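Local coordinates for protein probable glutathione S-transferase GSTU1 (PDB 1OYJ) that conjugates reduced glutathione to a wide range of hydrophobic electrophiles, as a tau-class plant glutathione transferase able to detoxify herbicides, at residues 173-178 with 215-220; 7-12 with 57-62; 102-107 with 162-167; 140-145 with 188-193. All coordinates share one frame; numbering follows the deposited sequence.

Interaction 1 (173-178 with 215-220)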
loop_
_atom_site.group_PDB
_atom_site.type_symbol
_atom_site.label_atom_id
_atom_site.label_comp_id
_atom_site.label_asym_id
_atom_site.label_seq_id
_atom_site.Cartn_x
_atom_site.Cartn_y
_atom_site.Cartn_z
ATOM N N THR A 173 -12.530 9.032 -11.575
ATOM C CA THR A 173 -13.218 9.366 -12.835
ATOM C C THR A 173 -13.974 10.720 -12.677
ATOM O O THR A 173 -14.179 11.438 -13.638
ATOM C CB THR A 173 -14.159 8.315 -13.310
ATOM O OG1 THR A 173 -15.290 8.136 -12.406
ATOM C CG2 THR A 173 -13.432 6.990 -13.489
ATOM N N ALA A 174 -14.350 11.073 -11.449
ATOM C CA ALA A 174 -14.984 12.337 -11.234
ATOM C C ALA A 174 -14.041 13.571 -11.341
ATOM O O ALA A 174 -14.539 14.693 -11.422
ATOM C CB ALA A 174 -15.654 12.392 -9.896
ATOM N N TRP A 175 -12.746 13.314 -11.330
ATOM C CA TRP A 175 -11.708 14.308 -11.488
ATOM C C TRP A 175 -11.179 14.329 -12.897
ATOM O O TRP A 175 -10.333 15.175 -13.211
ATOM C CB TRP A 175 -10.573 14.010 -10.484
ATOM C CG TRP A 175 -11.000 13.979 -9.062
ATOM C CD1 TRP A 175 -11.818 13.131 -8.506
ATOM C CD2 TRP A 175 -10.621 14.889 -8.020
ATOM N NE1 TRP A 175 -11.982 13.401 -7.174
ATOM C CE2 TRP A 175 -11.248 14.484 -6.858
ATOM C CE3 TRP A 175 -9.808 15.987 -7.958
ATOM C CZ2 TRP A 175 -11.072 15.131 -5.640
ATOM C CZ3 TRP A 175 -9.697 16.644 -6.756
ATOM C CH2 TRP A 175 -10.293 16.203 -5.634
ATOM N N PHE A 176 -11.632 13.431 -13.774
ATOM C CA PHE A 176 -11.021 13.377 -15.105
ATOM C C PHE A 176 -11.173 14.755 -15.813
ATOM O O PHE A 176 -10.247 15.285 -16.404
ATOM C CB PHE A 176 -11.570 12.263 -15.996
ATOM C CG PHE A 176 -11.005 10.868 -15.699
ATOM C CD1 PHE A 176 -10.098 10.651 -14.673
ATOM C CD2 PHE A 176 -11.456 9.780 -16.434
ATOM C CE1 PHE A 176 -9.642 9.400 -14.399
ATOM C CE2 PHE A 176 -10.900 8.500 -16.153
ATOM C CZ PHE A 176 -10.068 8.336 -15.149
ATOM N N TYR A 177 -12.333 15.348 -15.635
ATOM C CA TYR A 177 -12.662 16.610 -16.278
ATOM C C TYR A 177 -11.699 17.657 -15.832
ATOM O O TYR A 177 -11.174 18.365 -16.670
ATOM C CB TYR A 177 -14.143 17.008 -16.041
ATOM C CG TYR A 177 -14.481 18.413 -16.563
ATOM C CD1 TYR A 177 -14.551 18.683 -17.938
ATOM C CD2 TYR A 177 -14.685 19.465 -15.697
ATOM C CE1 TYR A 177 -14.852 20.018 -18.439
ATOM C CE2 TYR A 177 -15.007 20.758 -16.172
ATOM C CZ TYR A 177 -15.085 21.033 -17.549
ATOM O OH TYR A 177 -15.377 22.317 -18.030
ATOM N N SER A 178 -11.444 17.728 -14.529
ATOM C CA SER A 178 -10.503 18.648 -13.964
ATOM C C SER A 178 -9.064 18.386 -14.469
ATOM O O SER A 178 -8.325 19.344 -14.699
ATOM C CB SER A 178 -10.561 18.589 -12.425
ATOM O OG SER A 178 -11.830 18.986 -11.932
ATOM N N GLU A 215 -18.467 18.541 -12.601
ATOM C CA GLU A 215 -18.509 19.979 -12.496
ATOM C C GLU A 215 -18.357 20.372 -11.029
ATOM O O GLU A 215 -17.695 21.322 -10.673
ATOM C CB GLU A 215 -19.876 20.481 -13.032
ATOM C CG GLU A 215 -20.066 20.388 -14.536
ATOM C CD GLU A 215 -20.560 19.008 -15.004
ATOM O OE1 GLU A 215 -20.866 18.100 -14.174
ATOM O OE2 GLU A 215 -20.553 18.810 -16.255
ATOM N N LYS A 216 -18.973 19.625 -10.142
ATOM C CA LYS A 216 -18.776 19.929 -8.745
ATOM C C LYS A 216 -17.324 19.767 -8.290
ATOM O O LYS A 216 -16.787 20.593 -7.552
ATOM C CB LYS A 216 -19.668 19.027 -7.921
ATOM C CG LYS A 216 -19.672 19.476 -6.483
ATOM C CD LYS A 216 -20.884 19.381 -5.779
ATOM C CE LYS A 216 -20.708 19.899 -4.338
ATOM N NZ LYS A 216 -21.951 19.977 -3.702
ATOM N N VAL A 217 -16.653 18.769 -8.809
ATOM C CA VAL A 217 -15.246 18.558 -8.495
ATOM C C VAL A 217 -14.418 19.643 -9.101
ATOM O O VAL A 217 -13.555 20.162 -8.438
ATOM C CB VAL A 217 -14.732 17.162 -8.933
ATOM C CG1 VAL A 217 -13.210 16.980 -8.785
ATOM C CG2 VAL A 217 -15.408 16.059 -8.147
ATOM N N TYR A 218 -14.757 20.095 -10.289
ATOM C CA TYR A 218 -13.953 21.162 -10.913
ATOM C C TYR A 218 -14.037 22.434 -10.107
ATOM O O TYR A 218 -13.081 23.197 -10.066
ATOM C CB TYR A 218 -14.389 21.469 -12.301
ATOM C CG TYR A 218 -13.488 22.449 -13.087
ATOM C CD1 TYR A 218 -12.135 22.261 -13.168
ATOM C CD2 TYR A 218 -14.025 23.543 -13.733
ATOM C CE1 TYR A 218 -11.333 23.100 -13.888
ATOM C CE2 TYR A 218 -13.203 24.416 -14.455
ATOM C CZ TYR A 218 -11.874 24.168 -14.514
ATOM O OH TYR A 218 -11.021 24.987 -15.181
ATOM N N ASP A 219 -15.211 22.676 -9.532
ATOM C CA ASP A 219 -15.437 23.831 -8.673
ATOM C C ASP A 219 -14.636 23.712 -7.389
ATOM O O ASP A 219 -13.967 24.667 -6.920
ATOM C CB ASP A 219 -16.920 23.909 -8.412
ATOM C CG ASP A 219 -17.643 24.651 -9.511
ATOM O OD1 ASP A 219 -16.993 25.363 -10.352
ATOM O OD2 ASP A 219 -18.861 24.526 -9.611
ATOM N N PHE A 220 -14.569 22.520 -6.843
ATOM C CA PHE A 220 -13.709 22.312 -5.659
ATOM C C PHE A 220 -12.203 22.540 -6.052
ATOM O O PHE A 220 -11.459 23.171 -5.290
ATOM C CB PHE A 220 -13.926 20.947 -5.103
ATOM C CG PHE A 220 -13.199 20.685 -3.881
ATOM C CD1 PHE A 220 -13.624 21.213 -2.694
ATOM C CD2 PHE A 220 -12.094 19.869 -3.886
ATOM C CE1 PHE A 220 -12.901 21.013 -1.524
ATOM C CE2 PHE A 220 -11.409 19.620 -2.737
ATOM C CZ PHE A 220 -11.839 20.195 -1.531
#

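Interaction 2 (7-12 with 57-62)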
loop_
_atom_site.group_PDB
_atom_site.type_symbol
_atom_site.label_atom_id
_atom_site.label_comp_id
_atom_site.label_asym_id
_atom_site.label_seq_id
_atom_site.Cartn_x
_atom_site.Cartn_y
_atom_site.Cartn_z
ATOM N N LEU A 7 -21.833 -0.085 11.346
ATOM C CA LEU A 7 -20.834 0.584 10.548
ATOM C C LEU A 7 -20.956 2.084 10.585
ATOM O O LEU A 7 -22.031 2.651 10.359
ATOM C CB LEU A 7 -20.954 0.112 9.084
ATOM C CG LEU A 7 -20.583 -1.371 8.976
ATOM C CD1 LEU A 7 -21.031 -2.019 7.675
ATOM C CD2 LEU A 7 -19.097 -1.631 9.240
ATOM N N VAL A 8 -19.838 2.752 10.806
ATOM C CA VAL A 8 -19.798 4.197 10.763
ATOM C C VAL A 8 -18.600 4.614 9.961
ATOM O O VAL A 8 -17.506 4.038 10.152
ATOM C CB VAL A 8 -19.630 4.751 12.176
ATOM C CG1 VAL A 8 -19.531 6.275 12.115
ATOM C CG2 VAL A 8 -20.783 4.312 13.095
ATOM N N LEU A 9 -18.768 5.644 9.135
ATOM C CA LEU A 9 -17.716 6.063 8.254
ATOM C C LEU A 9 -17.435 7.516 8.483
ATOM O O LEU A 9 -18.356 8.356 8.302
ATOM C CB LEU A 9 -18.120 5.783 6.824
ATOM C CG LEU A 9 -17.000 6.050 5.784
ATOM C CD1 LEU A 9 -15.872 4.996 5.858
ATOM C CD2 LEU A 9 -17.623 5.985 4.327
ATOM N N LEU A 10 -16.237 7.837 8.966
ATOM C CA LEU A 10 -15.823 9.211 9.133
ATOM C C LEU A 10 -15.254 9.589 7.769
ATOM O O LEU A 10 -14.343 8.928 7.262
ATOM C CB LEU A 10 -14.779 9.358 10.219
ATOM C CG LEU A 10 -15.096 8.656 11.536
ATOM C CD1 LEU A 10 -14.060 9.047 12.659
ATOM C CD2 LEU A 10 -16.488 9.110 12.012
ATOM N N ASP A 11 -15.762 10.651 7.162
ATOM C CA ASP A 11 -15.358 10.940 5.791
ATOM C C ASP A 11 -15.444 12.447 5.483
ATOM O O ASP A 11 -15.770 13.290 6.376
ATOM C CB ASP A 11 -16.266 10.037 4.973
ATOM C CG ASP A 11 -15.747 9.684 3.571
ATOM O OD1 ASP A 11 -14.785 10.305 3.055
ATOM O OD2 ASP A 11 -16.314 8.752 2.950
ATOM N N PHE A 12 -15.119 12.822 4.265
ATOM C CA PHE A 12 -15.130 14.183 3.786
ATOM C C PHE A 12 -15.793 14.024 2.415
ATOM O O PHE A 12 -15.381 13.130 1.618
ATOM C CB PHE A 12 -13.723 14.752 3.704
ATOM C CG PHE A 12 -13.680 16.124 3.108
ATOM C CD1 PHE A 12 -14.467 17.106 3.624
ATOM C CD2 PHE A 12 -12.782 16.454 2.131
ATOM C CE1 PHE A 12 -14.451 18.424 3.116
ATOM C CE2 PHE A 12 -12.731 17.780 1.626
ATOM C CZ PHE A 12 -13.603 18.752 2.101
ATOM N N PRO A 57 -10.596 8.333 5.012
ATOM C CA PRO A 57 -11.675 7.711 5.729
ATOM C C PRO A 57 -11.275 6.781 6.838
ATOM O O PRO A 57 -10.176 6.234 6.919
ATOM C CB PRO A 57 -12.339 6.862 4.638
ATOM C CG PRO A 57 -11.208 6.446 3.734
ATOM C CD PRO A 57 -10.409 7.708 3.702
ATOM N N VAL A 58 -12.207 6.680 7.782
ATOM C CA VAL A 58 -12.075 5.777 8.862
ATOM C C VAL A 58 -13.339 5.058 8.965
ATOM O O VAL A 58 -14.444 5.681 9.098
ATOM C CB VAL A 58 -11.823 6.517 10.288
ATOM C CG1 VAL A 58 -11.723 5.447 11.406
ATOM C CG2 VAL A 58 -10.573 7.278 10.237
ATOM N N LEU A 59 -13.227 3.751 9.009
ATOM C CA LEU A 59 -14.387 2.925 9.169
ATOM C C LEU A 59 -14.415 2.382 10.555
ATOM O O LEU A 59 -13.412 1.855 10.985
ATOM C CB LEU A 59 -14.292 1.679 8.308
ATOM C CG LEU A 59 -15.556 0.810 8.483
ATOM C CD1 LEU A 59 -16.668 1.568 7.753
ATOM C CD2 LEU A 59 -15.426 -0.526 7.821
ATOM N N LEU A 60 -15.521 2.570 11.273
ATOM C CA LEU A 60 -15.665 2.003 12.602
ATOM C C LEU A 60 -16.700 0.886 12.532
ATOM O O LEU A 60 -17.874 1.091 12.127
ATOM C CB LEU A 60 -16.056 3.097 13.621
ATOM C CG LEU A 60 -14.887 4.081 13.808
ATOM C CD1 LEU A 60 -15.395 5.468 13.876
ATOM C CD2 LEU A 60 -14.083 3.808 15.026
ATOM N N HIS A 61 -16.282 -0.292 12.932
ATOM C CA HIS A 61 -17.116 -1.488 12.929
ATOM C C HIS A 61 -17.218 -1.888 14.388
ATOM O O HIS A 61 -16.216 -2.167 15.050
ATOM C CB HIS A 61 -16.488 -2.571 12.054
ATOM C CG HIS A 61 -17.337 -3.784 11.854
ATOM N ND1 HIS A 61 -16.808 -5.021 11.531
ATOM C CD2 HIS A 61 -18.678 -3.970 11.985
ATOM C CE1 HIS A 61 -17.783 -5.917 11.474
ATOM N NE2 HIS A 61 -18.928 -5.309 11.754
ATOM N N ALA A 62 -18.437 -1.752 14.908
ATOM C CA ALA A 62 -18.730 -1.884 16.327
ATOM C C ALA A 62 -17.707 -1.133 17.158
ATOM O O ALA A 62 -17.203 -1.659 18.157
ATOM C CB ALA A 62 -18.774 -3.299 16.744
#

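Interaction 3 (102-107 with 162-167)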
loop_
_atom_site.group_PDB
_atom_site.type_symbol
_atom_site.label_atom_id
_atom_site.label_comp_id
_atom_site.label_asym_id
_atom_site.label_seq_id
_atom_site.Cartn_x
_atom_site.Cartn_y
_atom_site.Cartn_z
ATOM N N ALA A 102 -2.927 -10.957 -6.457
ATOM C CA ALA A 102 -1.686 -10.228 -6.430
ATOM C C ALA A 102 -1.746 -9.120 -7.497
ATOM O O ALA A 102 -1.318 -8.029 -7.271
ATOM C CB ALA A 102 -0.479 -11.163 -6.643
ATOM N N THR A 103 -2.213 -9.454 -8.695
ATOM C CA THR A 103 -2.369 -8.473 -9.747
ATOM C C THR A 103 -3.286 -7.313 -9.374
ATOM O O THR A 103 -2.967 -6.118 -9.552
ATOM C CB THR A 103 -2.852 -9.269 -11.062
ATOM O OG1 THR A 103 -1.741 -10.015 -11.555
ATOM C CG2 THR A 103 -3.222 -8.326 -12.216
ATOM N N ALA A 104 -4.373 -7.634 -8.722
ATOM C CA ALA A 104 -5.284 -6.615 -8.232
ATOM C C ALA A 104 -4.666 -5.736 -7.154
ATOM O O ALA A 104 -4.816 -4.523 -7.214
ATOM C CB ALA A 104 -6.579 -7.247 -7.807
ATOM N N ARG A 105 -3.911 -6.311 -6.228
ATOM C CA ARG A 105 -3.257 -5.475 -5.248
ATOM C C ARG A 105 -2.188 -4.605 -5.867
ATOM O O ARG A 105 -2.051 -3.480 -5.479
ATOM C CB ARG A 105 -2.719 -6.195 -4.045
ATOM C CG ARG A 105 -3.763 -7.051 -3.267
ATOM C CD ARG A 105 -3.100 -7.896 -2.105
ATOM N NE ARG A 105 -4.074 -8.423 -1.138
ATOM C CZ ARG A 105 -4.279 -9.692 -0.857
ATOM N NH1 ARG A 105 -5.269 -9.997 -0.031
ATOM N NH2 ARG A 105 -3.524 -10.665 -1.351
ATOM N N PHE A 106 -1.441 -5.142 -6.836
ATOM C CA PHE A 106 -0.450 -4.354 -7.514
ATOM C C PHE A 106 -1.085 -3.055 -8.151
ATOM O O PHE A 106 -0.573 -1.965 -7.997
ATOM C CB PHE A 106 0.230 -5.215 -8.630
ATOM C CG PHE A 106 1.214 -4.445 -9.425
ATOM C CD1 PHE A 106 2.524 -4.380 -9.046
ATOM C CD2 PHE A 106 0.797 -3.742 -10.520
ATOM C CE1 PHE A 106 3.451 -3.544 -9.717
ATOM C CE2 PHE A 106 1.666 -2.948 -11.204
ATOM C CZ PHE A 106 3.031 -2.838 -10.797
ATOM N N TRP A 107 -2.187 -3.237 -8.849
ATOM C CA TRP A 107 -2.795 -2.141 -9.636
ATOM C C TRP A 107 -3.514 -1.148 -8.660
ATOM O O TRP A 107 -3.583 0.036 -8.908
ATOM C CB TRP A 107 -3.667 -2.739 -10.708
ATOM C CG TRP A 107 -2.742 -3.129 -11.942
ATOM C CD1 TRP A 107 -2.357 -4.363 -12.335
ATOM C CD2 TRP A 107 -1.978 -2.220 -12.709
ATOM N NE1 TRP A 107 -1.443 -4.298 -13.373
ATOM C CE2 TRP A 107 -1.192 -2.979 -13.629
ATOM C CE3 TRP A 107 -1.923 -0.842 -12.780
ATOM C CZ2 TRP A 107 -0.391 -2.388 -14.605
ATOM C CZ3 TRP A 107 -1.049 -0.233 -13.743
ATOM C CH2 TRP A 107 -0.306 -1.034 -14.639
ATOM N N LEU A 162 -18.093 -4.431 -10.337
ATOM C CA LEU A 162 -16.891 -3.796 -9.874
ATOM C C LEU A 162 -16.011 -4.724 -9.047
ATOM O O LEU A 162 -16.485 -5.428 -8.195
ATOM C CB LEU A 162 -17.245 -2.562 -9.067
ATOM C CG LEU A 162 -18.042 -1.475 -9.828
ATOM C CD1 LEU A 162 -18.508 -0.500 -8.824
ATOM C CD2 LEU A 162 -17.260 -0.746 -10.903
ATOM N N GLY A 163 -14.727 -4.777 -9.393
ATOM C CA GLY A 163 -13.725 -5.452 -8.612
ATOM C C GLY A 163 -12.914 -4.454 -7.753
ATOM O O GLY A 163 -13.067 -3.171 -7.837
ATOM N N PHE A 164 -11.998 -5.040 -6.987
ATOM C CA PHE A 164 -11.041 -4.248 -6.186
ATOM C C PHE A 164 -10.396 -3.052 -6.896
ATOM O O PHE A 164 -10.463 -1.939 -6.429
ATOM C CB PHE A 164 -9.944 -5.156 -5.694
ATOM C CG PHE A 164 -9.080 -4.583 -4.615
ATOM C CD1 PHE A 164 -9.575 -4.245 -3.409
ATOM C CD2 PHE A 164 -7.710 -4.513 -4.772
ATOM C CE1 PHE A 164 -8.707 -3.748 -2.392
ATOM C CE2 PHE A 164 -6.850 -4.121 -3.720
ATOM C CZ PHE A 164 -7.361 -3.668 -2.582
ATOM N N VAL A 165 -9.777 -3.244 -8.041
ATOM C CA VAL A 165 -9.161 -2.138 -8.734
ATOM C C VAL A 165 -10.168 -1.201 -9.266
ATOM O O VAL A 165 -9.923 0.010 -9.249
ATOM C CB VAL A 165 -8.259 -2.638 -9.922
ATOM C CG1 VAL A 165 -7.648 -1.497 -10.664
ATOM C CG2 VAL A 165 -7.118 -3.505 -9.363
ATOM N N ASP A 166 -11.297 -1.709 -9.773
ATOM C CA ASP A 166 -12.324 -0.826 -10.286
ATOM C C ASP A 166 -12.748 0.177 -9.175
ATOM O O ASP A 166 -12.843 1.352 -9.408
ATOM C CB ASP A 166 -13.520 -1.520 -10.752
ATOM C CG ASP A 166 -13.226 -2.513 -11.898
ATOM O OD1 ASP A 166 -12.941 -2.094 -13.044
ATOM O OD2 ASP A 166 -13.351 -3.734 -11.657
ATOM N N VAL A 167 -13.003 -0.356 -8.006
ATOM C CA VAL A 167 -13.369 0.464 -6.879
ATOM C C VAL A 167 -12.296 1.418 -6.479
ATOM O O VAL A 167 -12.567 2.603 -6.211
ATOM C CB VAL A 167 -13.958 -0.382 -5.750
ATOM C CG1 VAL A 167 -14.316 0.524 -4.559
ATOM C CG2 VAL A 167 -15.246 -1.034 -6.196
#

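Interaction 4 (140-145 with 188-193)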
loop_
_atom_site.group_PDB
_atom_site.type_symbol
_atom_site.label_atom_id
_atom_site.label_comp_id
_atom_site.label_asym_id
_atom_site.label_seq_id
_atom_site.Cartn_x
_atom_site.Cartn_y
_atom_site.Cartn_z
ATOM N N ILE A 140 -0.006 8.148 -17.320
ATOM C CA ILE A 140 -0.584 7.315 -16.233
ATOM C C ILE A 140 -1.972 6.679 -16.715
ATOM O O ILE A 140 -2.233 5.462 -16.589
ATOM C CB ILE A 140 -0.795 8.190 -15.037
ATOM C CG1 ILE A 140 0.547 8.325 -14.365
ATOM C CG2 ILE A 140 -1.766 7.536 -14.007
ATOM C CD1 ILE A 140 0.570 9.236 -13.297
ATOM N N LEU A 141 -2.772 7.501 -17.343
ATOM C CA LEU A 141 -4.057 7.019 -17.830
ATOM C C LEU A 141 -3.847 6.004 -18.969
ATOM O O LEU A 141 -4.572 5.012 -19.064
ATOM C CB LEU A 141 -4.922 8.174 -18.284
ATOM C CG LEU A 141 -5.213 9.211 -17.145
ATOM C CD1 LEU A 141 -6.072 10.368 -17.743
ATOM C CD2 LEU A 141 -5.984 8.501 -16.091
ATOM N N ARG A 142 -2.830 6.230 -19.781
ATOM C CA ARG A 142 -2.538 5.262 -20.859
ATOM C C ARG A 142 -2.049 3.951 -20.274
ATOM O O ARG A 142 -2.354 2.865 -20.802
ATOM C CB ARG A 142 -1.484 5.824 -21.844
ATOM C CG ARG A 142 -1.986 6.767 -22.904
ATOM C CD ARG A 142 -0.846 7.269 -23.825
ATOM N NE ARG A 142 -1.134 8.539 -24.463
ATOM C CZ ARG A 142 -0.508 9.683 -24.171
ATOM N NH1 ARG A 142 0.433 9.752 -23.217
ATOM N NH2 ARG A 142 -0.845 10.773 -24.828
ATOM N N THR A 143 -1.330 4.027 -19.171
ATOM C CA THR A 143 -0.847 2.848 -18.472
ATOM C C THR A 143 -2.015 2.033 -17.859
ATOM O O THR A 143 -2.078 0.782 -18.063
ATOM C CB THR A 143 0.148 3.252 -17.322
ATOM O OG1 THR A 143 1.273 3.875 -17.905
ATOM C CG2 THR A 143 0.633 2.029 -16.567
ATOM N N LEU A 144 -2.980 2.743 -17.272
ATOM C CA LEU A 144 -4.191 2.110 -16.757
ATOM C C LEU A 144 -4.957 1.461 -17.910
ATOM O O LEU A 144 -5.465 0.270 -17.855
ATOM C CB LEU A 144 -5.051 3.048 -15.916
ATOM C CG LEU A 144 -4.331 3.351 -14.596
ATOM C CD1 LEU A 144 -4.867 4.626 -14.001
ATOM C CD2 LEU A 144 -4.370 2.101 -13.608
ATOM N N GLU A 145 -5.060 2.226 -18.986
ATOM C CA GLU A 145 -5.769 1.710 -20.139
ATOM C C GLU A 145 -5.180 0.400 -20.629
ATOM O O GLU A 145 -5.948 -0.572 -21.007
ATOM C CB GLU A 145 -5.808 2.765 -21.290
ATOM C CG GLU A 145 -6.839 2.557 -22.375
ATOM C CD GLU A 145 -6.543 3.334 -23.718
ATOM O OE1 GLU A 145 -7.496 3.513 -24.536
ATOM O OE2 GLU A 145 -5.348 3.707 -23.991
ATOM N N GLU A 188 -10.690 11.033 -23.570
ATOM C CA GLU A 188 -11.234 10.344 -24.721
ATOM C C GLU A 188 -10.119 10.159 -25.793
ATOM O O GLU A 188 -9.930 9.051 -26.325
ATOM C CB GLU A 188 -12.506 11.066 -25.246
ATOM C CG GLU A 188 -13.134 10.305 -26.391
ATOM C CD GLU A 188 -13.821 9.070 -25.904
ATOM O OE1 GLU A 188 -14.447 9.188 -24.829
ATOM O OE2 GLU A 188 -13.677 8.010 -26.561
ATOM N N GLU A 189 -9.386 11.215 -26.123
ATOM C CA GLU A 189 -8.262 11.111 -27.101
ATOM C C GLU A 189 -7.069 10.276 -26.632
ATOM O O GLU A 189 -6.577 9.376 -27.314
ATOM C CB GLU A 189 -7.733 12.505 -27.476
ATOM C CG GLU A 189 -6.263 12.515 -27.927
ATOM C CD GLU A 189 -6.072 12.220 -29.404
ATOM O OE1 GLU A 189 -7.097 12.031 -30.109
ATOM O OE2 GLU A 189 -4.897 12.176 -29.880
ATOM N N VAL A 190 -6.663 10.523 -25.399
ATOM C CA VAL A 190 -5.486 9.929 -24.896
ATOM C C VAL A 190 -5.715 8.468 -24.545
ATOM O O VAL A 190 -4.839 7.643 -24.750
ATOM C CB VAL A 190 -5.081 10.732 -23.587
ATOM C CG1 VAL A 190 -4.426 9.847 -22.593
ATOM C CG2 VAL A 190 -4.221 12.008 -23.947
ATOM N N ALA A 191 -6.880 8.133 -23.978
ATOM C CA ALA A 191 -7.147 6.755 -23.516
ATOM C C ALA A 191 -8.636 6.351 -23.635
ATOM O O ALA A 191 -9.349 6.153 -22.642
ATOM C CB ALA A 191 -6.683 6.627 -22.106
ATOM N N PRO A 192 -9.118 6.244 -24.870
ATOM C CA PRO A 192 -10.543 6.035 -25.156
ATOM C C PRO A 192 -11.162 4.838 -24.403
ATOM O O PRO A 192 -12.279 4.920 -23.941
ATOM C CB PRO A 192 -10.609 5.795 -26.738
ATOM C CG PRO A 192 -9.174 5.617 -27.160
ATOM C CD PRO A 192 -8.290 6.171 -26.069
ATOM N N ARG A 193 -10.435 3.765 -24.232
ATOM C CA ARG A 193 -10.978 2.621 -23.518
ATOM C C ARG A 193 -11.107 2.882 -22.018
ATOM O O ARG A 193 -12.029 2.343 -21.394
ATOM C CB ARG A 193 -10.193 1.340 -23.766
ATOM C CG ARG A 193 -10.510 0.684 -25.118
ATOM C CD ARG A 193 -9.664 -0.488 -25.340
ATOM N NE ARG A 193 -8.375 0.026 -25.762
ATOM C CZ ARG A 193 -7.252 -0.104 -25.135
ATOM N NH1 ARG A 193 -6.207 0.478 -25.648
ATOM N NH2 ARG A 193 -7.180 -0.774 -24.017
HETATM O O HOH W 1 -2.578 12.213 -27.329
HETATM O O HOH W 2 -4.399 5.395 -25.748
#

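Interaction 1 (173-178 with 215-220)
V217 sets its CG1 methyl over the indole of W175 where helix 214-229 packs against the start of helix 176-183, inside the all-helical C-terminal domain of the glutathione transferase fold. This is a CH-pi contact: V217 CG1 stands 3.6 Å from the centroid of the W175 five-membered ring, over its face. The closest ring atom is W175 CD2, 3.4 Å from V217 CG1. The valine's first torsion explains the fit, since CG1 lies anti to the backbone N (chi1 172°) while CG2 turns beside that N and comes 4.1 Å from A174 CB. The far end of the indole reaches F220, with W175 CH2 4.4 Å from F220 CD2; V14 touches both aromatic side chains, and bound glutathione is about 7 Å from the W175 side chain. The tyrosines form a T-shaped pair, the edge of Y177 directed at the face of Y218, centroids 5.3 Å apart and planes at 76°. In Y218, CG is anti to the backbone N (chi1 -173°), which puts CG on the side of helix 176-183. There S178 OG sits at the ring edge, near its plane, 3.5 Å from Y218 CD1 and 3.2 Å from Y218 CA.

Interaction 2 (7-12 with 57-62)
P57, which follows a cis peptide bond and touches bound glutathione, meets L9 through its ring, P57 CB lying 4.2 Å from L9 CD1. Its CA-H also faces L10 O, with P57 CA 3.3 Å from that oxygen. V58 comes next as the antiparallel, hydrogen-bonded partner of L10: V58 N donates to a lone pair of L10 O at 3.1 Å, and L10 N returns a bond to V58 O at 2.8 Å. A cis-proline leading into an antiparallel strand of the central sheet is the signature of the thioredoxin-like N-terminal domain of glutathione transferases. L59 turns to the face covered by helix 16-28, and its CD1 meets L9 CD1 at 4.0 Å, the two side chains crossing at about a right angle. L60 returns to the face under helix 44-49; its N-H runs almost straight (177°) to V8 O, with L60 N 2.7 Å away. On that face L60 CD1 touches CG and CD1 of L10. An alanine at L10 would probably open a gap between V58, L60 and L46 of helix 44-49. H61 has CG anti to its backbone N (chi1 -173°), on the side of L7; H61 CD2 lies 3.6 Å from L7 CD2, while ND1 is hydrogen-bonded to Y75 OH.

Interaction 3 (102-107 with 162-167)
F164 and V165, in the first turn of helix 164-169, meet A104 and its neighbours on helix 97-124. The phenylalanine leaves CB with CG anti to the backbone N (chi1 -166°), and the ring arrives edge-on. Its CD2 is 3.8 Å from A104 O, which lies in the ring plane, and 4.2 Å from A104 CB. Further out, F164 CE2 is 4.1 Å from R105 CA. Around the rest of the side chain lie L70, L73 and Q74 of helix 69-79, together with L87. V165 adds its CG2 branch, 3.3 Å from A104 O and 3.8 Å from W107 CB. Behind these contacts D166 OD2 accepts the N-H of the N-cap residue G163 at 2.8 Å from G163 N, the aspartate half of the N-capping box familiar in this superfamily; the glycine has no side chain to supply the other. The polar end of R105 leads elsewhere, to Q74 of the same chain and to D78 of the second subunit. Side chain meets side chain here through carbon alone, so the two helices are probably held mainly by fit and van der Waals contact, perhaps with slight attraction between the carbonyl oxygen and the ring's C-H edge.

Interaction 4 (140-145 with 188-193)
E145 has CG anti to its backbone N (chi1 -162°) and runs extended beyond it, while R193 bends at chi3 (-79°), which folds NE back; the guanidinium beyond it lies stacked on the carboxylate, the two planes nearly parallel. E145 OE1 lies 3.4 Å above the guanidinium plane and 3.5 Å from R193 NH1: a salt bridge of charges alone, with no N-H aimed at the oxygen. The directed bond comes from the backbone, R193 N to E145 OE1 at 3.0 Å, on the anti side of the carboxylate. That N-H belongs to the first turn of helix 192-201, whose N-terminal end would probably also stabilise the negative charge. R193 NH2 has its main hydrogen bond to G149 O and a weak one to E145 O. An alanine at E145 would probably leave the R193 backbone N-H without this acceptor and its guanidinium without the stacked counter-charge. Alongside, V190 CG1 lies over one face of the R142 guanidinium, offset toward the rim, and V190 CG2 is 3.7 Å from R142 NH2; R142 is paired with E139. The arrangement fastens helix 127-148 to the break at A191 between helices 187-190 and 192-201, within the helical C-terminal domain of glutathione transferases.

In the fold
From the N terminus, interaction 2 closes first, bringing strand 58-61 back beside strand 7-11 after helix 16-28, strand 33-36 and helix 44-49; it stays within the thioredoxin-like domain. The other three lie in the helical domain. Interaction 3 ties helix 97-124 to helix 164-169, and before it closes interaction 4 has opened on helix 127-148, so the two cross. Interaction 4 in turn crosses interaction 1, whose last segment is on helix 214-229; interactions 3 and 1 follow in series. Neighbours touch: W107 packs on T143 and L144, F176 on L141. F220 of interaction 1 meets F12 of interaction 2, linking the two domains.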